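Local coordinates for thiamin pyrophosphokinase (Saccharomyces cerevisiae, PDB 1IG0), which transfers a pyrophosphate group from ATP to thiamine, making the cofactor thiamine diphosphate and AMP, and works as a homodimer, at residues M1-I6 and K273-S278; T235-D240 and C296-K301; I248-L253 and N307-V312; R266-D271 and N288-D293. One frame throughout, in Å; residues are numbered along the deposited sequence.

From the N terminus, strand 4-7 waits nearly the whole chain before contact 1 pairs it with 273-278. Contacts 2 and 3 close shorter loops, 235-240 back to 296-301 and 248-253 back to 307-312. These two cross each other, and contacts 2, 3 and 4 all cross contact 1. Contact 4, between 266-271 and 288-293, closes the shortest loop, which lies within those of contacts 2 and 3. Contact 2 pairs two strands of the five-stranded sheet and contact 3 joins two near one end of the long mixed one; I298 packs on L253 between them. Contact 4 ties the segment entering strand 270-272 to edge strand 288-289 beside bound thiamine, and I6 bonds to D271 where it meets contact 1.

Contact 1 of 4, residues M1-I6 and K273-S278; sequences MSEECI and KNWPTS
E4 and K273 form an antiparallel hydrogen-bonded pair at a corner of the chain, where K273 and N274 turn from strand 270-272 into strand 275-277. N274 and W275 both face V262, a G1 beta bulge. The backbone bonds run both ways: E4 N gives to K273 O at 3.1 Å, and K273 N to E4 O at 3.0 Å. E3 CA makes CA-H...O contacts with the carbonyls of K273 and N274.

The N274 amide adds a nearly straight bond from ND2 to S2 O, 3.1 Å long; the oxygen lies in the amide plane, while ND2 stands above the carbonyl plane of S2. An alanine in place of N274 would probably leave S2 O without this donor and the N-terminal residues freer to move.

E3 has CG anti to the backbone N (chi1 -178°), which takes CG to 3.7 Å from W275 CD1. Its carboxylate plane is almost perpendicular to the indole, and OE2 forms a salt bridge with R283, which also makes a cation-pi contact with W275. C5 and W275 belong to the thiamine pocket. One water donates to E3 OE2 at 2.9 Å and, in the plane of the indole, weakly accepts from W275 NE1 at 3.4 Å.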
# COMPACT_ATOMS: atom_id res chain seq x y z
N MET B 1 12.44 -4.06 -30.97
CA MET B 1 11.50 -2.93 -30.67
C MET B 1 10.14 -3.50 -30.28
O MET B 1 9.28 -2.80 -29.75
CB MET B 1 11.35 -2.04 -31.90
CG MET B 1 10.28 -2.52 -32.87
SD MET B 1 10.60 -2.06 -34.57
CE MET B 1 11.25 -3.60 -35.20
N SER B 2 9.96 -4.78 -30.57
CA SER B 2 8.71 -5.46 -30.26
C SER B 2 8.66 -5.76 -28.77
O SER B 2 9.69 -5.98 -28.13
CB SER B 2 8.62 -6.78 -31.04
OG SER B 2 9.59 -7.70 -30.60
N GLU B 3 7.45 -5.77 -28.22
CA GLU B 3 7.27 -6.07 -26.81
C GLU B 3 7.59 -7.54 -26.61
O GLU B 3 7.19 -8.38 -27.42
CB GLU B 3 5.83 -5.79 -26.39
CG GLU B 3 5.55 -6.04 -24.92
CD GLU B 3 4.07 -5.96 -24.60
OE1 GLU B 3 3.40 -5.06 -25.14
OE2 GLU B 3 3.58 -6.80 -23.81
N GLU B 4 8.31 -7.86 -25.54
CA GLU B 4 8.64 -9.25 -25.27
C GLU B 4 8.70 -9.57 -23.79
O GLU B 4 8.98 -8.71 -22.96
CB GLU B 4 9.97 -9.63 -25.93
CG GLU B 4 10.26 -11.13 -25.88
CD GLU B 4 11.60 -11.50 -26.49
OE1 GLU B 4 11.88 -12.71 -26.61
OE2 GLU B 4 12.38 -10.59 -26.85
N CYS B 5 8.42 -10.82 -23.48
CA CYS B 5 8.44 -11.32 -22.11
C CYS B 5 8.86 -12.78 -22.20
O CYS B 5 8.23 -13.57 -22.89
CB CYS B 5 7.06 -11.22 -21.47
SG CYS B 5 6.97 -11.95 -19.81
N ILE B 6 9.94 -13.12 -21.51
CA ILE B 6 10.43 -14.49 -21.54
C ILE B 6 10.52 -15.06 -20.13
O ILE B 6 10.78 -14.33 -19.18
CB ILE B 6 11.82 -14.59 -22.19
CG1 ILE B 6 12.85 -13.85 -21.33
CG2 ILE B 6 11.78 -14.00 -23.59
CD1 ILE B 6 14.28 -14.03 -21.80
N LYS B 273 11.11 -6.65 -22.32
CA LYS B 273 11.76 -5.69 -23.21
C LYS B 273 10.68 -4.86 -23.89
O LYS B 273 9.65 -5.40 -24.29
CB LYS B 273 12.60 -6.41 -24.27
CG LYS B 273 13.69 -7.29 -23.71
CD LYS B 273 14.52 -7.98 -24.80
CE LYS B 273 15.37 -6.98 -25.57
NZ LYS B 273 16.60 -7.63 -26.11
N ASN B 274 10.91 -3.55 -24.02
CA ASN B 274 9.93 -2.66 -24.65
C ASN B 274 8.56 -3.04 -24.10
O ASN B 274 7.59 -3.21 -24.84
CB ASN B 274 9.95 -2.85 -26.17
CG ASN B 274 11.35 -2.74 -26.76
OD1 ASN B 274 12.05 -1.76 -26.52
ND2 ASN B 274 11.75 -3.74 -27.52
N TRP B 275 8.50 -3.15 -22.77
CA TRP B 275 7.30 -3.57 -22.05
C TRP B 275 6.63 -2.42 -21.30
O TRP B 275 7.11 -2.00 -20.24
CB TRP B 275 7.71 -4.66 -21.06
CG TRP B 275 6.63 -5.58 -20.60
CD1 TRP B 275 6.13 -6.65 -21.28
CD2 TRP B 275 5.96 -5.54 -19.34
NE1 TRP B 275 5.20 -7.30 -20.51
CE2 TRP B 275 5.07 -6.64 -19.31
CE3 TRP B 275 6.03 -4.70 -18.23
CZ2 TRP B 275 4.25 -6.91 -18.21
CZ3 TRP B 275 5.21 -4.97 -17.13
CH2 TRP B 275 4.33 -6.07 -17.13
N PRO B 276 5.52 -1.89 -21.83
CA PRO B 276 4.83 -0.79 -21.16
C PRO B 276 4.27 -1.26 -19.81
O PRO B 276 3.76 -2.37 -19.71
CB PRO B 276 3.71 -0.43 -22.14
CG PRO B 276 4.28 -0.81 -23.46
CD PRO B 276 4.93 -2.14 -23.16
N THR B 277 4.37 -0.42 -18.79
CA THR B 277 3.85 -0.79 -17.47
C THR B 277 3.04 0.34 -16.85
O THR B 277 3.44 1.51 -16.89
CB THR B 277 5.00 -1.18 -16.51
OG1 THR B 277 4.46 -1.67 -15.28
CG2 THR B 277 5.92 0.01 -16.24
N SER B 278 1.88 -0.01 -16.30
CA SER B 278 0.99 0.98 -15.69
C SER B 278 -0.00 0.35 -14.72
O SER B 278 -0.56 -0.71 -14.99
CB SER B 278 0.23 1.73 -16.77
OG SER B 278 -0.87 2.44 -16.21
O HOH W 1 4.71 -9.38 -23.15

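Contact 2 of 4, residues T235-D240 and C296-K301; sequences TLIEYD and CFIDTK
C296 O takes the shortest bond between the strands, 2.7 Å from I237 N, which approaches nearly along the C=O axis. The same carbonyl meets L236 CA in a CA-H...O contact, and L236 CD1 lies 3.6 Å from C296 O. I237 and C296 complete their hydrogen-bonded pair through C296 N to I237 O, 2.8 Å. Two residues along, T235 and I298 form a second such pair, I298 N reaching T235 O at 3.0 Å and 172°. L236 and F297 lie between as the non-hydrogen-bonded pair.

On the face shared by L236 and F297, the leucine has CG anti to the backbone N (chi1 -178°), and a chi2 of 69° brings its CD1 to 4.2 Å from F297 CB. The phenyl ring brings its CD1 to 3.6 Å from T235 O. On the opposite face, the side chains of I237 and I298 meet through their CD1 methyls, 4.0 Å apart. Beyond the last pair, Y239 sets its CE2 4.3 Å from C296 CB, while its hydroxyl bonds to G292 O and its ring meets F290.

Strand 23-26 runs parallel to 235-238 on its other edge, and 260-266 flanks 295-300. The pair thus forms the buried antiparallel centre of the mixed five-stranded sheet, one layer of the beta sandwich.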
# COMPACT_ATOMS: atom_id res chain seq x y z
N THR B 235 19.60 0.29 -13.88
CA THR B 235 20.09 0.13 -12.51
C THR B 235 20.42 -1.34 -12.29
O THR B 235 19.61 -2.22 -12.57
CB THR B 235 19.03 0.55 -11.47
OG1 THR B 235 18.83 1.97 -11.53
CG2 THR B 235 19.48 0.17 -10.07
N LEU B 236 21.63 -1.60 -11.79
CA LEU B 236 22.05 -2.96 -11.53
C LEU B 236 21.94 -3.28 -10.05
O LEU B 236 22.62 -2.68 -9.22
CB LEU B 236 23.50 -3.17 -11.98
CG LEU B 236 24.06 -4.58 -11.79
CD1 LEU B 236 23.37 -5.54 -12.76
CD2 LEU B 236 25.56 -4.58 -12.02
N ILE B 237 21.05 -4.22 -9.72
CA ILE B 237 20.86 -4.63 -8.34
C ILE B 237 21.80 -5.80 -8.06
O ILE B 237 21.75 -6.82 -8.74
CB ILE B 237 19.40 -5.08 -8.10
CG1 ILE B 237 18.45 -3.92 -8.39
CG2 ILE B 237 19.24 -5.57 -6.66
CD1 ILE B 237 17.00 -4.31 -8.37
N GLU B 238 22.66 -5.64 -7.06
CA GLU B 238 23.61 -6.68 -6.71
C GLU B 238 23.28 -7.36 -5.39
O GLU B 238 22.69 -6.75 -4.49
CB GLU B 238 25.02 -6.09 -6.65
CG GLU B 238 25.48 -5.47 -7.96
CD GLU B 238 26.92 -5.01 -7.91
OE1 GLU B 238 27.80 -5.83 -7.57
OE2 GLU B 238 27.18 -3.82 -8.21
N TYR B 239 23.65 -8.63 -5.28
CA TYR B 239 23.40 -9.40 -4.07
C TYR B 239 24.26 -10.64 -3.98
O TYR B 239 24.57 -11.28 -4.99
CB TYR B 239 21.92 -9.79 -3.99
CG TYR B 239 21.33 -10.33 -5.28
CD1 TYR B 239 21.62 -11.63 -5.71
CD2 TYR B 239 20.51 -9.54 -6.08
CE1 TYR B 239 21.08 -12.13 -6.91
CE2 TYR B 239 19.97 -10.02 -7.27
CZ TYR B 239 20.26 -11.31 -7.69
OH TYR B 239 19.74 -11.78 -8.87
N ASP B 240 24.68 -10.97 -2.76
CA ASP B 240 25.47 -12.16 -2.53
C ASP B 240 24.50 -13.33 -2.65
O ASP B 240 23.42 -13.31 -2.06
CB ASP B 240 26.10 -12.13 -1.14
CG ASP B 240 26.62 -13.48 -0.70
OD1 ASP B 240 25.98 -14.11 0.18
OD2 ASP B 240 27.65 -13.93 -1.23
N CYS B 296 20.74 -8.42 -10.87
CA CYS B 296 19.59 -8.23 -11.74
C CYS B 296 19.65 -6.82 -12.32
O CYS B 296 19.95 -5.86 -11.60
CB CYS B 296 18.30 -8.41 -10.94
SG CYS B 296 16.80 -8.08 -11.86
N PHE B 297 19.37 -6.70 -13.61
CA PHE B 297 19.41 -5.41 -14.29
C PHE B 297 18.01 -4.96 -14.67
O PHE B 297 17.25 -5.71 -15.28
CB PHE B 297 20.28 -5.50 -15.54
CG PHE B 297 20.37 -4.22 -16.33
CD1 PHE B 297 21.03 -3.11 -15.81
CD2 PHE B 297 19.80 -4.13 -17.59
CE1 PHE B 297 21.12 -1.93 -16.54
CE2 PHE B 297 19.89 -2.96 -18.34
CZ PHE B 297 20.55 -1.85 -17.82
N ILE B 298 17.67 -3.72 -14.31
CA ILE B 298 16.36 -3.16 -14.64
C ILE B 298 16.54 -1.79 -15.28
O ILE B 298 17.13 -0.89 -14.68
CB ILE B 298 15.48 -3.02 -13.38
CG1 ILE B 298 15.19 -4.41 -12.80
CG2 ILE B 298 14.17 -2.32 -13.73
CD1 ILE B 298 14.45 -4.39 -11.48
N ASP B 299 16.04 -1.65 -16.51
CA ASP B 299 16.16 -0.41 -17.25
C ASP B 299 14.78 0.14 -17.59
O ASP B 299 14.09 -0.38 -18.47
CB ASP B 299 16.96 -0.64 -18.53
CG ASP B 299 17.20 0.64 -19.31
OD1 ASP B 299 16.69 1.70 -18.91
OD2 ASP B 299 17.92 0.58 -20.34
N THR B 300 14.38 1.20 -16.89
CA THR B 300 13.09 1.83 -17.12
C THR B 300 13.26 3.24 -17.67
O THR B 300 14.28 3.89 -17.45
CB THR B 300 12.25 1.89 -15.83
OG1 THR B 300 13.01 2.53 -14.80
CG2 THR B 300 11.86 0.49 -15.38
N LYS B 301 12.24 3.72 -18.39
CA LYS B 301 12.25 5.05 -18.98
C LYS B 301 12.18 6.12 -17.90
O LYS B 301 12.79 7.19 -18.02
CB LYS B 301 11.07 5.19 -19.94
CG LYS B 301 11.13 6.41 -20.85
CD LYS B 301 9.86 6.51 -21.67
CE LYS B 301 10.05 7.39 -22.89
NZ LYS B 301 11.04 6.78 -23.83

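Contact 3 of 4, residues I248-L253 and N307-V312; sequences IGNCGL and NVEIFV
Strands 248-253 and 307-310 run antiparallel with their axes 152° apart, and the register slips by one residue between the pairs I248-I310 and C251-V308, a beta bulge. G249 N bonds to E309 O, and N250 O receives E309 N at 2.8 Å. Past the bulge, G252 and N307 are a regular hydrogen-bonded pair.

The side chain of E309 bonds to the bulge itself. CG lies anti to the backbone N (chi1 171°), and the carboxylate sends OE1 to N250 N at 2.8 Å, a nearly straight bond (174°) on the anti lone pair. The N250 and E309 side chains run side by side, pointing the same way. An alanine in place of E309 would probably leave N250 N without its acceptor and the bulge less firmly held. R195 of the second subunit comes close to OE1 in a long, weak ion pair, so the dimer partner flanks this spot.

Glycine suits G249, where a beta carbon would collide with E309 OE1. F311 then lays its CZ 3.6 Å from G249 CA and its CE1 3.4 Å from I248 O. On the face of I248, V308 and I310, I248 meets the neighbouring strand: CG2 packs 3.6 Å from V308 CG1, their side chains crossing obliquely, and CD1 meets I310 CG2 at 4.0 Å. C251 CB sits 3.3 Å from N307 O.

With 225-230 and 288-289 on the outer edges of the pair, this is a bulged antiparallel ladder near one end of the long mixed sheet.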
# COMPACT_ATOMS: atom_id res chain seq x y z
N ILE B 248 15.93 -13.45 0.66
CA ILE B 248 15.10 -12.82 -0.37
C ILE B 248 14.06 -13.72 -1.02
O ILE B 248 14.32 -14.88 -1.33
CB ILE B 248 15.99 -12.21 -1.49
CG1 ILE B 248 17.02 -11.26 -0.87
CG2 ILE B 248 15.13 -11.45 -2.50
CD1 ILE B 248 16.42 -10.14 -0.03
N GLY B 249 12.87 -13.15 -1.21
CA GLY B 249 11.78 -13.89 -1.84
C GLY B 249 11.51 -13.33 -3.22
O GLY B 249 12.41 -13.23 -4.05
N ASN B 250 10.26 -12.96 -3.47
CA ASN B 250 9.88 -12.40 -4.76
C ASN B 250 10.14 -10.90 -4.80
O ASN B 250 10.64 -10.32 -3.84
CB ASN B 250 8.40 -12.67 -5.03
CG ASN B 250 8.08 -14.15 -5.06
OD1 ASN B 250 8.69 -14.91 -5.82
ND2 ASN B 250 7.12 -14.57 -4.25
N CYS B 251 9.79 -10.27 -5.92
CA CYS B 251 9.97 -8.84 -6.09
C CYS B 251 8.96 -8.32 -7.09
O CYS B 251 8.35 -9.10 -7.82
CB CYS B 251 11.39 -8.52 -6.58
SG CYS B 251 11.79 -9.11 -8.24
N GLY B 252 8.79 -7.01 -7.13
CA GLY B 252 7.84 -6.43 -8.06
C GLY B 252 8.27 -5.07 -8.57
O GLY B 252 8.88 -4.28 -7.85
N LEU B 253 7.97 -4.81 -9.84
CA LEU B 253 8.29 -3.53 -10.46
C LEU B 253 6.99 -2.74 -10.42
O LEU B 253 6.05 -3.04 -11.16
CB LEU B 253 8.76 -3.75 -11.91
CG LEU B 253 10.18 -4.32 -12.07
CD1 LEU B 253 10.31 -5.67 -11.38
CD2 LEU B 253 10.50 -4.45 -13.56
N ASN B 307 9.83 -3.43 -4.91
CA ASN B 307 9.63 -4.02 -3.61
C ASN B 307 10.33 -5.36 -3.67
O ASN B 307 10.19 -6.11 -4.64
CB ASN B 307 8.13 -4.19 -3.30
CG ASN B 307 7.55 -5.46 -3.90
OD1 ASN B 307 7.49 -6.50 -3.24
ND2 ASN B 307 7.13 -5.38 -5.16
N VAL B 308 11.12 -5.65 -2.65
CA VAL B 308 11.84 -6.91 -2.59
C VAL B 308 11.41 -7.63 -1.33
O VAL B 308 11.66 -7.16 -0.22
CB VAL B 308 13.37 -6.69 -2.56
CG1 VAL B 308 14.09 -8.02 -2.41
CG2 VAL B 308 13.82 -5.99 -3.84
N GLU B 309 10.75 -8.76 -1.50
CA GLU B 309 10.29 -9.54 -0.37
C GLU B 309 11.48 -10.01 0.45
O GLU B 309 12.46 -10.50 -0.10
CB GLU B 309 9.47 -10.74 -0.85
CG GLU B 309 9.12 -11.72 0.25
CD GLU B 309 8.19 -12.82 -0.23
OE1 GLU B 309 8.41 -13.33 -1.35
OE2 GLU B 309 7.25 -13.17 0.51
N ILE B 310 11.38 -9.83 1.76
CA ILE B 310 12.45 -10.24 2.66
C ILE B 310 11.93 -11.19 3.72
O ILE B 310 10.74 -11.17 4.06
CB ILE B 310 13.10 -9.04 3.37
CG1 ILE B 310 12.02 -8.22 4.09
CG2 ILE B 310 13.86 -8.18 2.37
CD1 ILE B 310 12.55 -7.08 4.92
N PHE B 311 12.82 -12.02 4.23
CA PHE B 311 12.50 -12.96 5.28
C PHE B 311 13.20 -12.36 6.50
O PHE B 311 14.32 -12.72 6.84
CB PHE B 311 13.05 -14.34 4.92
CG PHE B 311 12.51 -14.88 3.62
CD1 PHE B 311 13.34 -15.57 2.75
CD2 PHE B 311 11.18 -14.68 3.27
CE1 PHE B 311 12.84 -16.06 1.53
CE2 PHE B 311 10.68 -15.16 2.06
CZ PHE B 311 11.51 -15.84 1.19
N VAL B 312 12.50 -11.41 7.12
CA VAL B 312 12.99 -10.67 8.27
C VAL B 312 13.78 -11.41 9.33
O VAL B 312 14.81 -10.92 9.80
CB VAL B 312 11.82 -9.92 8.95
CG1 VAL B 312 12.33 -9.13 10.13
CG2 VAL B 312 11.14 -9.00 7.96

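Contact 4 of 4, residues R266-D271 and N288-D293; sequences RGLKWD and NRFVGD. With VIB (3-(4-amino-2-methyl-pyrimidin-5-ylmethyl)-5-(2-hydroxy-ethyl)-4-methyl-thiazol-3-ium), chain C.
Two loop-like segments are laced together beside bound thiamine: 266-271 leads into strand 270-272, whereas the other, 288-293, leaves the edge strand 288-289 of the long sheet. A single backbone bridge joins L268 to F290, and K269 N gives R289 O a 2.8 Å bond. G267 O takes two donors from the same face of its plane, V291 N at 2.8 Å and G292 N at 3.2 Å. The backbone angles of G267 call for glycine. Within its own segment, D271 holds the turn by accepting G267 N on OD2 and L268 N on OD1.

The N288 side chain joins the two segments through its amide. Its CG is anti to the backbone N (chi1 -152°), and W270 is served at both ends: OD1 accepts W270 N, while ND2 gives W270 O a nearly straight bond of 3.1 Å. OD1 also accepts R289 N, in its carbonyl plane. The same OD1 lies in the plane of the indole, at its edge, 3.6 Å from W270 CE3.

One face of the W270 ring carries K269 CG, 3.2 Å above the plane. On the opposite face lies thiamine, with the pyrimidine C4A 3.5 Å from W270 CG. Q122 and Y123 of the second subunit also touch this indole, and W270 NE1 bonds to E7. K269 NZ and R289 NH1 are like charges 4.6 Å apart, a repulsion that E10, salt-bridged to both, probably offsets, and K269 NZ also bonds to N8 O. Gripping W270 N and O, the N288 amide probably helps hold that backbone and so steady the indole face against the pyrimidine.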
# COMPACT_ATOMS: atom_id res chain seq x y z
N ARG B 266 17.14 -7.94 -17.07
CA ARG B 266 17.96 -9.13 -17.23
C ARG B 266 18.17 -9.69 -15.83
O ARG B 266 18.65 -8.98 -14.95
CB ARG B 266 19.32 -8.78 -17.86
CG ARG B 266 19.26 -8.26 -19.28
CD ARG B 266 20.67 -8.03 -19.83
NE ARG B 266 20.66 -7.62 -21.23
CZ ARG B 266 21.76 -7.39 -21.95
NH1 ARG B 266 22.96 -7.54 -21.41
NH2 ARG B 266 21.66 -7.01 -23.22
N GLY B 267 17.78 -10.94 -15.62
CA GLY B 267 17.96 -11.52 -14.31
C GLY B 267 16.70 -11.72 -13.50
O GLY B 267 16.77 -12.01 -12.30
N LEU B 268 15.54 -11.56 -14.13
CA LEU B 268 14.26 -11.76 -13.46
C LEU B 268 13.64 -13.03 -14.05
O LEU B 268 13.79 -13.29 -15.24
CB LEU B 268 13.33 -10.57 -13.69
CG LEU B 268 13.69 -9.22 -13.06
CD1 LEU B 268 12.70 -8.16 -13.53
CD2 LEU B 268 13.66 -9.33 -11.54
N LYS B 269 12.95 -13.80 -13.21
CA LYS B 269 12.31 -15.03 -13.67
C LYS B 269 11.56 -14.74 -14.96
O LYS B 269 11.54 -15.56 -15.88
CB LYS B 269 11.35 -15.56 -12.61
CG LYS B 269 10.60 -16.82 -13.02
CD LYS B 269 11.52 -18.00 -13.27
CE LYS B 269 10.72 -19.24 -13.64
NZ LYS B 269 11.59 -20.41 -13.95
N TRP B 270 10.95 -13.57 -15.02
CA TRP B 270 10.22 -13.12 -16.20
C TRP B 270 10.85 -11.80 -16.64
O TRP B 270 10.55 -10.74 -16.09
CB TRP B 270 8.74 -12.92 -15.86
CG TRP B 270 8.00 -14.21 -15.68
CD1 TRP B 270 7.45 -14.98 -16.67
CD2 TRP B 270 7.77 -14.90 -14.45
NE1 TRP B 270 6.88 -16.11 -16.12
CE2 TRP B 270 7.07 -16.09 -14.76
CE3 TRP B 270 8.09 -14.64 -13.11
CZ2 TRP B 270 6.67 -17.00 -13.78
CZ3 TRP B 270 7.70 -15.55 -12.13
CH2 TRP B 270 7.00 -16.72 -12.47
N ASP B 271 11.74 -11.88 -17.63
CA ASP B 271 12.40 -10.69 -18.16
C ASP B 271 11.57 -10.08 -19.28
O ASP B 271 10.95 -10.80 -20.06
CB ASP B 271 13.80 -11.02 -18.69
CG ASP B 271 14.85 -11.05 -17.60
OD1 ASP B 271 14.76 -10.24 -16.66
OD2 ASP B 271 15.79 -11.87 -17.70
N ASN B 288 7.31 -11.45 -9.27
CA ASN B 288 8.46 -11.80 -10.10
C ASN B 288 9.50 -12.25 -9.08
O ASN B 288 9.22 -12.29 -7.88
CB ASN B 288 8.97 -10.58 -10.87
CG ASN B 288 9.64 -10.96 -12.18
OD1 ASN B 288 10.34 -11.97 -12.27
ND2 ASN B 288 9.43 -10.14 -13.21
N ARG B 289 10.70 -12.58 -9.54
CA ARG B 289 11.75 -13.01 -8.63
C ARG B 289 13.10 -12.96 -9.33
O ARG B 289 13.18 -13.08 -10.55
CB ARG B 289 11.48 -14.43 -8.12
CG ARG B 289 11.85 -15.52 -9.11
CD ARG B 289 11.44 -16.90 -8.62
NE ARG B 289 9.99 -17.08 -8.68
CZ ARG B 289 9.40 -18.11 -9.27
NH1 ARG B 289 10.12 -19.06 -9.85
NH2 ARG B 289 8.07 -18.20 -9.27
N PHE B 290 14.16 -12.79 -8.55
CA PHE B 290 15.51 -12.75 -9.10
C PHE B 290 15.96 -14.15 -9.52
O PHE B 290 15.73 -15.12 -8.80
CB PHE B 290 16.50 -12.22 -8.05
CG PHE B 290 16.23 -10.81 -7.60
CD1 PHE B 290 16.37 -10.46 -6.26
CD2 PHE B 290 15.87 -9.82 -8.51
CE1 PHE B 290 16.16 -9.16 -5.83
CE2 PHE B 290 15.66 -8.50 -8.09
CZ PHE B 290 15.80 -8.18 -6.75
N VAL B 291 16.61 -14.24 -10.68
CA VAL B 291 17.12 -15.52 -11.15
C VAL B 291 18.60 -15.36 -11.49
O VAL B 291 19.32 -16.33 -11.69
CB VAL B 291 16.37 -16.04 -12.40
CG1 VAL B 291 14.93 -16.36 -12.02
CG2 VAL B 291 16.42 -15.02 -13.52
N GLY B 292 19.04 -14.10 -11.55
CA GLY B 292 20.44 -13.84 -11.83
C GLY B 292 21.25 -14.34 -10.65
O GLY B 292 20.90 -14.07 -9.50
N ASP B 293 22.31 -15.08 -10.92
CA ASP B 293 23.17 -15.62 -9.87
C ASP B 293 23.53 -14.61 -8.79
O ASP B 293 23.35 -14.87 -7.60
CB ASP B 293 24.47 -16.17 -10.48
CG ASP B 293 24.35 -17.61 -10.91
OD1 ASP B 293 25.31 -18.11 -11.54
OD2 ASP B 293 23.33 -18.26 -10.60
CM2 VIB C . 6.24 -9.65 -16.65
N4A VIB C . 4.18 -13.99 -15.43
CM4 VIB C . 4.08 -15.70 -10.62
O1 VIB C . 0.25 -13.66 -8.77
C7 VIB C . 0.87 -14.92 -8.53
C6 VIB C . 1.10 -15.66 -9.87
C2 VIB C . 2.44 -13.07 -12.46
S1 VIB C . 0.85 -13.43 -11.74
C5 VIB C . 1.77 -14.71 -10.87
C4 VIB C . 3.08 -14.71 -11.21
N3 VIB C . 3.39 -13.81 -12.07
C7A VIB C . 4.76 -13.61 -12.61
C4A VIB C . 4.84 -12.81 -15.02
N3A VIB C . 5.20 -11.85 -16.00
C2A VIB C . 5.86 -10.67 -15.61
N1A VIB C . 6.16 -10.45 -14.26
C6A VIB C . 5.80 -11.40 -13.28
C5A VIB C . 5.15 -12.59 -13.66